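Local atomic coordinates of putative acetamidase/formamidase (Yersinia enterocolitica subsp. palearctica serotype O:3, PDB entry 5UBU), a protein that probably hydrolyses non-peptide carbon-nitrogen bonds in linear amides and binds two sodium ions. Residues Y38-Y43 against R215-D220; T172-P177 against D188-N193; E31-F36 against P86-I91; P82-Q87 against N183-D188. All coordinates share one frame; numbering follows the deposited sequence.

Contact 1: residues Y38-Y43 against R215-D220. With NA (sodium ion), chain G; NA (sodium ion), chain H.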
loop_
_atom_site.group_PDB
_atom_site.type_symbol
_atom_site.label_atom_id
_atom_site.label_comp_id
_atom_site.label_asym_id
_atom_site.label_seq_id
_atom_site.Cartn_x
_atom_site.Cartn_y
_atom_site.Cartn_z
ATOM N N TYR B 38 9.361 -17.991 20.689
ATOM C CA TYR B 38 8.809 -16.772 20.099
ATOM C C TYR B 38 9.521 -16.388 18.790
ATOM O O TYR B 38 9.278 -15.307 18.240
ATOM C CB TYR B 38 8.817 -15.629 21.123
ATOM C CG TYR B 38 7.799 -15.853 22.215
ATOM C CD1 TYR B 38 6.485 -15.405 22.058
ATOM C CD2 TYR B 38 8.129 -16.531 23.390
ATOM C CE1 TYR B 38 5.532 -15.610 23.045
ATOM C CE2 TYR B 38 7.181 -16.734 24.381
ATOM C CZ TYR B 38 5.880 -16.273 24.199
ATOM O OH TYR B 38 4.922 -16.468 25.163
ATOM N N THR B 39 10.402 -17.272 18.313
ATOM C CA THR B 39 11.098 -17.087 17.039
ATOM C C THR B 39 11.174 -18.469 16.378
ATOM O O THR B 39 11.386 -19.477 17.048
ATOM C CB THR B 39 12.480 -16.399 17.175
ATOM O OG1 THR B 39 12.957 -16.029 15.876
ATOM C CG2 THR B 39 13.498 -17.292 17.875
ATOM N N ILE B 40 10.969 -18.497 15.066
ATOM C CA ILE B 40 10.946 -19.727 14.269
ATOM C C ILE B 40 12.142 -19.782 13.323
ATOM O O ILE B 40 12.211 -19.028 12.355
ATOM C CB ILE B 40 9.617 -19.789 13.502
ATOM C CG1 ILE B 40 8.476 -19.891 14.525
ATOM C CG2 ILE B 40 9.600 -20.956 12.521
ATOM C CD1 ILE B 40 7.098 -19.599 13.970
ATOM N N GLY B 41 13.072 -20.687 13.617
ATOM C CA GLY B 41 14.288 -20.837 12.822
ATOM C C GLY B 41 15.026 -22.144 13.097
ATOM O O GLY B 41 14.499 -23.045 13.750
ATOM N N PRO B 42 16.263 -22.248 12.595
ATOM C CA PRO B 42 17.086 -23.443 12.744
ATOM C C PRO B 42 17.980 -23.504 13.990
ATOM O O PRO B 42 18.765 -24.437 14.114
ATOM C CB PRO B 42 17.975 -23.366 11.491
ATOM C CG PRO B 42 18.202 -21.904 11.306
ATOM C CD PRO B 42 16.913 -21.247 11.720
ATOM N N TYR B 43 17.845 -22.559 14.914
ATOM C CA TYR B 43 18.716 -22.518 16.096
ATOM C C TYR B 43 18.113 -23.124 17.376
ATOM O O TYR B 43 18.832 -23.343 18.342
ATOM C CB TYR B 43 19.134 -21.067 16.323
ATOM C CG TYR B 43 19.631 -20.418 15.052
ATOM C CD1 TYR B 43 20.904 -20.688 14.567
ATOM C CD2 TYR B 43 18.825 -19.552 14.325
ATOM C CE1 TYR B 43 21.373 -20.096 13.401
ATOM C CE2 TYR B 43 19.277 -18.961 13.149
ATOM C CZ TYR B 43 20.553 -19.233 12.694
ATOM O OH TYR B 43 21.025 -18.654 11.538
ATOM N N ARG B 215 11.700 -28.968 10.668
ATOM C CA ARG B 215 11.549 -28.075 11.827
ATOM C C ARG B 215 10.157 -27.457 11.855
ATOM O O ARG B 215 9.986 -26.269 11.621
ATOM C CB ARG B 215 12.654 -27.007 11.880
ATOM C CG ARG B 215 13.988 -27.574 12.308
ATOM C CD ARG B 215 15.100 -26.548 12.208
ATOM N NE ARG B 215 16.209 -26.987 13.057
ATOM C CZ ARG B 215 16.402 -26.610 14.328
ATOM N NH1 ARG B 215 15.602 -25.729 14.933
ATOM N NH2 ARG B 215 17.431 -27.097 15.003
ATOM N N LEU B 216 9.171 -28.298 12.141
ATOM C CA LEU B 216 7.772 -27.882 12.196
ATOM C C LEU B 216 7.428 -27.225 13.529
ATOM O O LEU B 216 7.747 -27.758 14.590
ATOM C CB LEU B 216 6.851 -29.090 11.987
ATOM C CG LEU B 216 5.329 -28.866 12.056
ATOM C CD1 LEU B 216 4.858 -27.893 10.987
ATOM C CD2 LEU B 216 4.624 -30.213 11.921
ATOM N N PHE B 217 6.775 -26.070 13.449
ATOM C CA PHE B 217 6.329 -25.323 14.619
ATOM C C PHE B 217 4.818 -25.149 14.534
ATOM O O PHE B 217 4.266 -24.958 13.443
ATOM C CB PHE B 217 6.973 -23.940 14.673
ATOM C CG PHE B 217 8.452 -23.954 14.897
ATOM C CD1 PHE B 217 9.327 -24.069 13.833
ATOM C CD2 PHE B 217 8.967 -23.803 16.183
ATOM C CE1 PHE B 217 10.700 -24.051 14.042
ATOM C CE2 PHE B 217 10.332 -23.788 16.405
ATOM C CZ PHE B 217 11.208 -23.899 15.333
ATOM N N ILE B 218 4.152 -25.201 15.678
ATOM C CA ILE B 218 2.690 -25.047 15.719
ATOM C C ILE B 218 2.283 -24.275 16.972
ATOM O O ILE B 218 3.011 -24.251 17.965
ATOM C CB ILE B 218 1.988 -26.431 15.628
ATOM C CG1 ILE B 218 0.479 -26.283 15.456
ATOM C CG2 ILE B 218 2.321 -27.302 16.846
ATOM C CD1 ILE B 218 -0.235 -27.598 15.228
ATOM N N GLY B 219 1.138 -23.606 16.910
ATOM C CA GLY B 219 0.635 -22.845 18.061
ATOM C C GLY B 219 -0.476 -21.890 17.721
ATOM O O GLY B 219 -1.000 -21.918 16.615
ATOM N N ASP B 220 -0.842 -21.059 18.694
ATOM C CA ASP B 220 -1.879 -20.035 18.522
ATOM C C ASP B 220 -3.202 -20.605 17.985
ATOM O O ASP B 220 -3.635 -20.292 16.879
ATOM C CB ASP B 220 -1.329 -18.911 17.622
ATOM C CG ASP B 220 -2.288 -17.726 17.467
ATOM O OD1 ASP B 220 -3.093 -17.409 18.376
ATOM O OD2 ASP B 220 -2.188 -17.087 16.412
HETATM NA NA NA G . -4.123 -15.477 17.833
HETATM NA NA NA H . -2.249 -15.178 15.275
HETATM O O HOH W 1 -2.523 -12.291 15.530
#
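The CA atoms of Ile40 and Phe217, like those of Pro42 and Arg215, are 7.3 Å apart, which is too wide for strand pairing. Residues 38-43 instead lie over one face of the mixed beta-sheet to which strand 214-222 belongs, while Ile40 makes its backbone bonds to Ile182. Alternation along strand 214-222 sets the pattern: Arg215 and Phe217 point toward this segment, Leu216 and Ile218 away from it, their side chains touching strand 239-248. A flat, apolar ring suits position 217. Its CG is anti to the carbonyl carbon (chi1 -67°), and Ile40 CG1 lies over one face, 4.3 Å from the ring centroid, in a CH-pi contact. The branched isoleucine adds a second touch, CG2 to Phe217 CD1 at 3.4 Å, while Gly41 O lies at the ring edge. Arg215 has the length to reach the loop: its chain is extended from CG to NE, and NH1 gives Gly41 O a weak hydrogen bond (3.1 Å, 129°). Pro42 O sits over one guanidinium face, and NH2 is hydrogen-bonded to Ser44 O. Farther along the strand the carboxylate of Asp220 bridges two sodium ions, OD1 binding one at 2.3 Å and OD2 the other at 2.2 Å.

Contact 2: residues T172-P177 against D188-N193; sequences TLSVSP and DNHGGN. With NA (sodium ion), chain H.
Leu173 and Gly192 form a hydrogen-bonded pair between antiparallel strands 172-175 and 191-193, the latter being one arm of a tight beta-hairpin whose type I turn runs from Asp188 to Gly191. The close-packed part is the paired backbone from Leu173 to Val175. Gly192 N donates to Leu173 O (3.0 Å), Leu173 N to Gly192 O, and Val175 N to His190 O in a straighter bond of 164°. Glycine suits positions 191 and 192, both of which have positive phi. Small Ser174 fits here, its CB beside the backbone of Gly192. The imidazole of His190 closes this end: CG stands between the backbone N and the carbonyl carbon (chi1 72°), and the ring edge meets Val175 O, CD2 to O 3.3 Å. Outward, Asp188 and Asn189 of the turn are partly exposed and stand clear of strand 172-175. Asp188 OD1 accepts from Asn189 N with its anti lone pair, and OD2 forms a salt bridge with Lys318. Near the metal Thr172 CG2 touches Asn193 OD1 (3.4 Å), while Thr172 OG1 bonds Gln87 NE2. Asn193 ND2 is held by Leu185 O, and that same OD1 binds a sodium ion at 2.2 Å.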
loop_
_atom_site.group_PDB
_atom_site.type_symbol
_atom_site.label_atom_id
_atom_site.label_comp_id
_atom_site.label_asym_id
_atom_site.label_seq_id
_atom_site.Cartn_x
_atom_site.Cartn_y
_atom_site.Cartn_z
ATOM N N THR B 172 -0.790 -20.133 13.890
ATOM C CA THR B 172 0.628 -20.229 13.529
ATOM C C THR B 172 1.067 -21.660 13.234
ATOM O O THR B 172 1.177 -22.475 14.137
ATOM C CB THR B 172 1.562 -19.683 14.640
ATOM O OG1 THR B 172 1.387 -20.446 15.842
ATOM C CG2 THR B 172 1.286 -18.210 14.925
ATOM N N LEU B 173 1.305 -21.947 11.962
ATOM C CA LEU B 173 1.767 -23.255 11.515
ATOM C C LEU B 173 2.940 -22.950 10.589
ATOM O O LEU B 173 2.783 -22.242 9.601
ATOM C CB LEU B 173 0.664 -24.019 10.782
ATOM C CG LEU B 173 1.020 -25.449 10.356
ATOM C CD1 LEU B 173 1.362 -26.307 11.576
ATOM C CD2 LEU B 173 -0.104 -26.089 9.550
ATOM N N SER B 174 4.120 -23.474 10.898
ATOM C CA SER B 174 5.285 -23.159 10.075
ATOM C C SER B 174 6.437 -24.137 10.137
ATOM O O SER B 174 6.457 -25.056 10.947
ATOM C CB SER B 174 5.812 -21.785 10.511
ATOM O OG SER B 174 6.138 -21.784 11.883
ATOM N N VAL B 175 7.387 -23.917 9.234
ATOM C CA VAL B 175 8.624 -24.685 9.175
ATOM C C VAL B 175 9.758 -23.662 9.212
ATOM O O VAL B 175 9.551 -22.492 8.898
ATOM C CB VAL B 175 8.710 -25.611 7.951
ATOM C CG1 VAL B 175 7.729 -26.755 8.095
ATOM C CG2 VAL B 175 8.473 -24.852 6.657
ATOM N N SER B 176 10.945 -24.093 9.612
ATOM C CA SER B 176 12.083 -23.183 9.709
ATOM C C SER B 176 12.621 -22.666 8.384
ATOM O O SER B 176 12.602 -23.380 7.394
ATOM C CB SER B 176 13.246 -23.870 10.419
ATOM O OG SER B 176 14.400 -23.042 10.423
ATOM N N PRO B 177 13.049 -21.386 8.360
ATOM C CA PRO B 177 13.732 -20.866 7.193
ATOM C C PRO B 177 15.109 -21.532 7.136
ATOM O O PRO B 177 15.501 -22.205 8.088
ATOM C CB PRO B 177 13.884 -19.378 7.505
ATOM C CG PRO B 177 12.731 -19.062 8.366
ATOM C CD PRO B 177 12.473 -20.296 9.177
ATOM N N ASP B 188 5.112 -15.630 6.562
ATOM C CA ASP B 188 5.992 -15.367 5.422
ATOM C C ASP B 188 5.953 -16.599 4.499
ATOM O O ASP B 188 4.960 -17.331 4.497
ATOM C CB ASP B 188 7.402 -15.046 5.963
ATOM C CG ASP B 188 8.220 -14.181 5.031
ATOM O OD1 ASP B 188 8.210 -14.409 3.791
ATOM O OD2 ASP B 188 8.901 -13.280 5.574
ATOM N N ASN B 189 7.007 -16.830 3.719
ATOM C CA ASN B 189 7.032 -17.994 2.807
ATOM C C ASN B 189 7.276 -19.347 3.489
ATOM O O ASN B 189 7.339 -20.383 2.822
ATOM C CB ASN B 189 8.032 -17.771 1.652
ATOM C CG ASN B 189 9.470 -17.579 2.115
ATOM O OD1 ASN B 189 9.886 -18.056 3.166
ATOM N ND2 ASN B 189 10.241 -16.902 1.297
ATOM N N HIS B 190 7.419 -19.311 4.809
ATOM C CA HIS B 190 7.650 -20.504 5.619
ATOM C C HIS B 190 6.392 -20.897 6.395
ATOM O O HIS B 190 6.393 -21.893 7.122
ATOM C CB HIS B 190 8.762 -20.213 6.624
ATOM C CG HIS B 190 8.345 -19.300 7.736
ATOM N ND1 HIS B 190 7.932 -18.004 7.521
ATOM C CD2 HIS B 190 8.309 -19.484 9.077
ATOM C CE1 HIS B 190 7.629 -17.437 8.673
ATOM N NE2 HIS B 190 7.852 -18.312 9.636
ATOM N N GLY B 191 5.326 -20.113 6.229
ATOM C CA GLY B 191 4.070 -20.307 6.941
ATOM C C GLY B 191 4.041 -19.190 7.975
ATOM O O GLY B 191 4.068 -18.008 7.622
ATOM N N GLY B 192 3.979 -19.560 9.250
ATOM C CA GLY B 192 3.992 -18.576 10.329
ATOM C C GLY B 192 2.615 -18.181 10.823
ATOM O O GLY B 192 1.663 -18.956 10.712
ATOM N N ASN B 193 2.524 -16.962 11.362
ATOM C CA ASN B 193 1.285 -16.416 11.918
ATOM C C ASN B 193 0.364 -15.939 10.789
ATOM O O ASN B 193 0.152 -14.738 10.588
ATOM C CB ASN B 193 1.624 -15.266 12.880
ATOM C CG ASN B 193 0.435 -14.804 13.696
ATOM O OD1 ASN B 193 -0.508 -15.557 13.917
ATOM N ND2 ASN B 193 0.495 -13.572 14.182
HETATM NA NA NA H . -2.249 -15.178 15.275
HETATM O O HOH W 1 -2.523 -12.291 15.530
#

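Contact 3: residues E31-F36 against P86-I91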
loop_
_atom_site.group_PDB
_atom_site.type_symbol
_atom_site.label_atom_id
_atom_site.label_comp_id
_atom_site.label_asym_id
_atom_site.label_seq_id
_atom_site.Cartn_x
_atom_site.Cartn_y
_atom_site.Cartn_z
ATOM N N GLU B 31 5.688 -30.666 29.258
ATOM C CA GLU B 31 6.887 -31.229 29.890
ATOM C C GLU B 31 7.896 -31.636 28.800
ATOM O O GLU B 31 9.099 -31.521 29.000
ATOM C CB GLU B 31 6.490 -32.406 30.804
ATOM C CG GLU B 31 7.387 -32.691 32.016
ATOM C CD GLU B 31 8.653 -33.492 31.747
ATOM O OE1 GLU B 31 9.412 -33.698 32.722
ATOM O OE2 GLU B 31 8.896 -33.934 30.592
HETATM N N MSE B 32 7.397 -32.087 27.648
HETATM C CA MSE B 32 8.266 -32.474 26.527
HETATM C C MSE B 32 8.799 -31.248 25.833
HETATM O O MSE B 32 9.963 -31.211 25.431
HETATM C CB MSE B 32 7.522 -33.320 25.495
HETATM C CG MSE B 32 8.475 -33.902 24.439
HETATM SE SE MSE B 32 7.497 -34.978 23.093
HETATM C CE MSE B 32 7.410 -36.691 24.069
ATOM N N GLN B 33 7.940 -30.244 25.680
ATOM C CA GLN B 33 8.311 -28.990 25.031
ATOM C C GLN B 33 9.385 -28.205 25.806
ATOM O O GLN B 33 10.280 -27.626 25.199
ATOM C CB GLN B 33 7.063 -28.116 24.822
ATOM C CG GLN B 33 7.322 -26.782 24.130
ATOM C CD GLN B 33 7.855 -26.936 22.715
ATOM O OE1 GLN B 33 7.403 -27.801 21.955
ATOM N NE2 GLN B 33 8.785 -26.063 22.334
ATOM N N LYS B 34 9.270 -28.193 27.134
ATOM C CA LYS B 34 10.204 -27.494 28.056
ATOM C C LYS B 34 10.094 -25.970 27.978
ATOM O O LYS B 34 9.702 -25.344 28.967
ATOM C CB LYS B 34 11.659 -27.963 27.900
ATOM C CG LYS B 34 11.827 -29.439 28.224
ATOM C CD LYS B 34 13.265 -29.930 28.278
ATOM C CE LYS B 34 13.259 -31.428 28.579
ATOM N NZ LYS B 34 14.615 -32.051 28.658
ATOM N N GLU B 35 10.444 -25.393 26.826
ATOM C CA GLU B 35 10.316 -23.957 26.641
ATOM C C GLU B 35 9.684 -23.682 25.272
ATOM O O GLU B 35 10.093 -24.230 24.243
ATOM C CB GLU B 35 11.637 -23.173 26.838
ATOM C CG GLU B 35 12.718 -23.267 25.769
ATOM C CD GLU B 35 13.802 -22.183 25.957
ATOM O OE1 GLU B 35 13.439 -21.022 26.297
ATOM O OE2 GLU B 35 15.008 -22.475 25.732
ATOM N N PHE B 36 8.641 -22.858 25.275
ATOM C CA PHE B 36 7.951 -22.478 24.056
ATOM C C PHE B 36 8.758 -21.370 23.399
ATOM O O PHE B 36 9.416 -20.595 24.095
ATOM C CB PHE B 36 6.536 -22.033 24.384
ATOM C CG PHE B 36 5.644 -23.155 24.826
ATOM C CD1 PHE B 36 5.768 -23.694 26.097
ATOM C CD2 PHE B 36 4.683 -23.676 23.967
ATOM C CE1 PHE B 36 4.964 -24.744 26.499
ATOM C CE2 PHE B 36 3.866 -24.716 24.369
ATOM C CZ PHE B 36 4.008 -25.252 25.636
ATOM N N PRO B 86 3.285 -18.278 21.696
ATOM C CA PRO B 86 4.337 -19.209 22.098
ATOM C C PRO B 86 4.224 -20.462 21.228
ATOM O O PRO B 86 3.130 -21.015 21.094
ATOM C CB PRO B 86 3.987 -19.521 23.554
ATOM C CG PRO B 86 2.540 -19.205 23.671
ATOM C CD PRO B 86 2.371 -17.997 22.811
ATOM N N GLN B 87 5.343 -20.898 20.654
ATOM C CA GLN B 87 5.345 -22.041 19.732
ATOM C C GLN B 87 5.793 -23.384 20.260
ATOM O O GLN B 87 6.748 -23.463 21.023
ATOM C CB GLN B 87 6.277 -21.721 18.542
ATOM C CG GLN B 87 5.846 -20.521 17.718
ATOM C CD GLN B 87 4.532 -20.759 17.008
ATOM O OE1 GLN B 87 4.382 -21.724 16.241
ATOM N NE2 GLN B 87 3.581 -19.858 17.227
ATOM N N ASN B 88 5.075 -24.429 19.849
ATOM C CA ASN B 88 5.470 -25.809 20.128
ATOM C C ASN B 88 6.426 -26.147 18.991
ATOM O O ASN B 88 6.277 -25.627 17.878
ATOM C CB ASN B 88 4.279 -26.766 20.121
ATOM C CG ASN B 88 3.564 -26.811 21.441
ATOM O OD1 ASN B 88 2.492 -26.251 21.599
ATOM N ND2 ASN B 88 4.187 -27.451 22.422
ATOM N N GLY B 89 7.405 -26.997 19.262
ATOM C CA GLY B 89 8.386 -27.375 18.245
ATOM C C GLY B 89 9.774 -26.911 18.654
ATOM O O GLY B 89 9.944 -26.348 19.739
ATOM N N PRO B 90 10.767 -27.105 17.788
ATOM C CA PRO B 90 10.606 -27.712 16.476
ATOM C C PRO B 90 10.497 -29.235 16.470
ATOM O O PRO B 90 11.175 -29.914 17.243
ATOM C CB PRO B 90 11.887 -27.305 15.744
ATOM C CG PRO B 90 12.893 -27.112 16.807
ATOM C CD PRO B 90 12.156 -26.696 18.044
ATOM N N ILE B 91 9.633 -29.743 15.595
ATOM C CA ILE B 91 9.432 -31.170 15.402
ATOM C C ILE B 91 10.265 -31.546 14.179
ATOM O O ILE B 91 10.209 -30.852 13.169
ATOM C CB ILE B 91 7.950 -31.497 15.157
ATOM C CG1 ILE B 91 7.117 -31.049 16.363
ATOM C CG2 ILE B 91 7.759 -32.990 14.891
ATOM C CD1 ILE B 91 5.628 -31.294 16.243
#
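Gln33 points its amide at the backbone of Gly89 and grips it at both ends. OE1 accepts from Gly89 N (2.8 Å), while NE2 donates to Gly89 O (2.9 Å), meeting a lone pair in the carbonyl plane. CG is anti to the backbone N (chi1 -179°), and a bend at chi2 (63°) then swings CD toward the strand. Asn88 crosses this side chain with its amide plane nearly perpendicular to that of Gln33, and its ND2 gives OE1 a second, longer bond of 3.3 Å from the same face as Gly89 N. NE2 also bonds Glu35 O, just past the helix end, at 3.0 Å. Four bonds therefore fix which end of the amide is oxygen and which nitrogen, a task glutamine suits because it both donates and accepts. Phe36 lies alongside Asn88, ring and amide planes 70° apart, with CE2 3.4 Å from ND2. The CG of Gln33 lies over the centre of one ring face, and Phe36 CB packs on Pro86 CB at 3.7 Å, which walls the polar cluster with apolar groups. Gly89 has a positive phi, natural for glycine. The Gln33 amide meets the N-H and C=O of one residue, as a partner residue does in an antiparallel hydrogen-bonded pair, and joins the end of helix 30-33 to strand 87-93 of the mixed sheet.

Contact 4: residues P82-Q87 against N183-D188; sequences PFLNPQ and NSLTPD
Leu185 lays its CD2 methyl against the ring of Pro82, 3.5 Å from CB, while CD1 faces Leu84 CB and Asn85 ND2. CG is anti to the backbone N (chi1 -166°), and the branched end suits a spot with apolar groups on two fronts. Beside it, small Ser184 reaches into the loop: OG donates to Leu84 O at 2.6 Å, nearly along the C=O axis, and receives a hydrogen from a water that also donates to Pro82 O. In the reverse direction Asn85 ND2 donates to Ser184 O (3.1 Å, 165°), with the acceptor in the amide plane. Segment 183-188 begins with a type I beta turn from Asn183 to Thr186, overlaid by an Asx turn in which Asn183 OD1 accepts from Leu185 N at 3.1 Å. OD1 also accepts from Thr186 OG1 at 2.8 Å, the two donors coming from opposite faces of its amide. Asparagine fits at 85 too, where the backbone takes left-handed angles. Its side chain touches Asp220, and its nearest side-chain atom lies about 4 Å from a bound sodium ion. Gln87 CG rests on Ser184 CB, and Gln87 NE2, which also bonds Thr172 OG1, donates to Asn85 O from above the carbonyl plane at 3.0 Å.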
loop_
_atom_site.group_PDB
_atom_site.type_symbol
_atom_site.label_atom_id
_atom_site.label_comp_id
_atom_site.label_asym_id
_atom_site.label_seq_id
_atom_site.Cartn_x
_atom_site.Cartn_y
_atom_site.Cartn_z
ATOM N N PRO B 82 6.679 -7.826 20.084
ATOM C CA PRO B 82 5.751 -8.769 19.438
ATOM C C PRO B 82 5.734 -10.173 20.065
ATOM O O PRO B 82 5.400 -11.136 19.372
ATOM C CB PRO B 82 6.325 -8.847 18.025
ATOM C CG PRO B 82 7.813 -8.743 18.238
ATOM C CD PRO B 82 8.031 -7.922 19.497
ATOM N N PHE B 83 6.065 -10.291 21.356
ATOM C CA PHE B 83 6.103 -11.601 22.012
ATOM C C PHE B 83 4.726 -12.189 22.329
ATOM O O PHE B 83 4.252 -12.144 23.461
ATOM C CB PHE B 83 6.976 -11.569 23.275
ATOM C CG PHE B 83 8.415 -11.224 23.008
ATOM C CD1 PHE B 83 9.332 -12.221 22.720
ATOM C CD2 PHE B 83 8.858 -9.899 23.054
ATOM C CE1 PHE B 83 10.665 -11.909 22.477
ATOM C CE2 PHE B 83 10.186 -9.581 22.815
ATOM C CZ PHE B 83 11.091 -10.587 22.522
ATOM N N LEU B 84 4.100 -12.718 21.283
ATOM C CA LEU B 84 2.824 -13.409 21.357
ATOM C C LEU B 84 3.004 -14.715 20.592
ATOM O O LEU B 84 3.990 -14.897 19.871
ATOM C CB LEU B 84 1.690 -12.611 20.714
ATOM C CG LEU B 84 1.195 -11.310 21.364
ATOM C CD1 LEU B 84 0.041 -10.751 20.539
ATOM C CD2 LEU B 84 0.750 -11.549 22.810
ATOM N N ASN B 85 2.051 -15.620 20.756
ATOM C CA ASN B 85 2.057 -16.904 20.061
ATOM C C ASN B 85 3.240 -17.817 20.434
ATOM O O ASN B 85 4.106 -18.093 19.604
ATOM C CB ASN B 85 2.005 -16.698 18.531
ATOM C CG ASN B 85 0.859 -15.806 18.092
ATOM O OD1 ASN B 85 -0.123 -15.616 18.815
ATOM N ND2 ASN B 85 0.978 -15.254 16.889
ATOM N N PRO B 86 3.285 -18.278 21.696
ATOM C CA PRO B 86 4.337 -19.209 22.098
ATOM C C PRO B 86 4.224 -20.462 21.228
ATOM O O PRO B 86 3.130 -21.015 21.094
ATOM C CB PRO B 86 3.987 -19.521 23.554
ATOM C CG PRO B 86 2.540 -19.205 23.671
ATOM C CD PRO B 86 2.371 -17.997 22.811
ATOM N N GLN B 87 5.343 -20.898 20.654
ATOM C CA GLN B 87 5.345 -22.041 19.732
ATOM C C GLN B 87 5.793 -23.384 20.260
ATOM O O GLN B 87 6.748 -23.463 21.023
ATOM C CB GLN B 87 6.277 -21.721 18.542
ATOM C CG GLN B 87 5.846 -20.521 17.718
ATOM C CD GLN B 87 4.532 -20.759 17.008
ATOM O OE1 GLN B 87 4.382 -21.724 16.241
ATOM N NE2 GLN B 87 3.581 -19.858 17.227
ATOM N N ASN B 183 10.118 -14.007 13.867
ATOM C CA ASN B 183 9.297 -14.037 15.088
ATOM C C ASN B 183 7.963 -14.762 14.884
ATOM O O ASN B 183 7.475 -14.909 13.759
ATOM C CB ASN B 183 9.130 -12.650 15.757
ATOM C CG ASN B 183 8.342 -11.659 14.926
ATOM O OD1 ASN B 183 7.301 -11.981 14.361
ATOM N ND2 ASN B 183 8.794 -10.417 14.929
ATOM N N SER B 184 7.399 -15.220 15.995
ATOM C CA SER B 184 6.146 -15.968 15.995
ATOM C C SER B 184 4.913 -15.129 15.671
ATOM O O SER B 184 3.804 -15.665 15.618
ATOM C CB SER B 184 5.965 -16.649 17.353
ATOM O OG SER B 184 5.975 -15.690 18.401
ATOM N N LEU B 185 5.096 -13.827 15.458
ATOM C CA LEU B 185 3.974 -12.961 15.125
ATOM C C LEU B 185 3.876 -12.731 13.614
ATOM O O LEU B 185 2.845 -12.272 13.126
ATOM C CB LEU B 185 4.131 -11.613 15.828
ATOM C CG LEU B 185 2.895 -10.701 15.859
ATOM C CD1 LEU B 185 1.821 -11.319 16.735
ATOM C CD2 LEU B 185 3.240 -9.318 16.376
ATOM N N THR B 186 4.929 -13.081 12.879
ATOM C CA THR B 186 4.988 -12.852 11.435
ATOM C C THR B 186 4.775 -14.076 10.508
ATOM O O THR B 186 5.368 -15.129 10.735
ATOM C CB THR B 186 6.380 -12.264 11.074
ATOM O OG1 THR B 186 6.610 -11.061 11.816
ATOM C CG2 THR B 186 6.486 -11.956 9.590
ATOM N N PRO B 187 3.906 -13.939 9.483
ATOM C CA PRO B 187 3.735 -14.977 8.473
ATOM C C PRO B 187 4.632 -14.625 7.289
ATOM O O PRO B 187 4.883 -13.438 7.039
ATOM C CB PRO B 187 2.284 -14.836 8.058
ATOM C CG PRO B 187 1.990 -13.392 8.241
ATOM C CD PRO B 187 2.844 -12.918 9.386
ATOM N N ASP B 188 5.112 -15.630 6.562
ATOM C CA ASP B 188 5.992 -15.367 5.422
ATOM C C ASP B 188 5.953 -16.599 4.499
ATOM O O ASP B 188 4.960 -17.331 4.497
ATOM C CB ASP B 188 7.402 -15.046 5.963
ATOM C CG ASP B 188 8.220 -14.181 5.031
ATOM O OD1 ASP B 188 8.210 -14.409 3.791
ATOM O OD2 ASP B 188 8.901 -13.280 5.574
HETATM O O HOH W 2 7.293 -13.070 18.911
#

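Overall arrangement
From the N terminus, residues 31-36 open contact 3 and residues 38-43 open contact 1. Contact 4 starts at 82-87, overlapping at Pro86 and Gln87 the segment 86-91 that closes contact 3. Contact 2 then opens at 172-177; residues 183-188 close contact 4, 188-193 close contact 2, and 215-220 finally close contact 1. Contact 1 thus spans contacts 2 and 4, which cross each other and share Asp188, and it crosses contact 3; contacts 3 and 2 follow in series. Strand 214-222 lies between strands 87-93 and 169-175, joining contacts 1, 2 and 3 in one sheet; contact 4 ties the loop before strand 87-93 to the turn before strand 187-188. Asn193 and Asp220 bring contacts 2 and 1 to the same sodium ion.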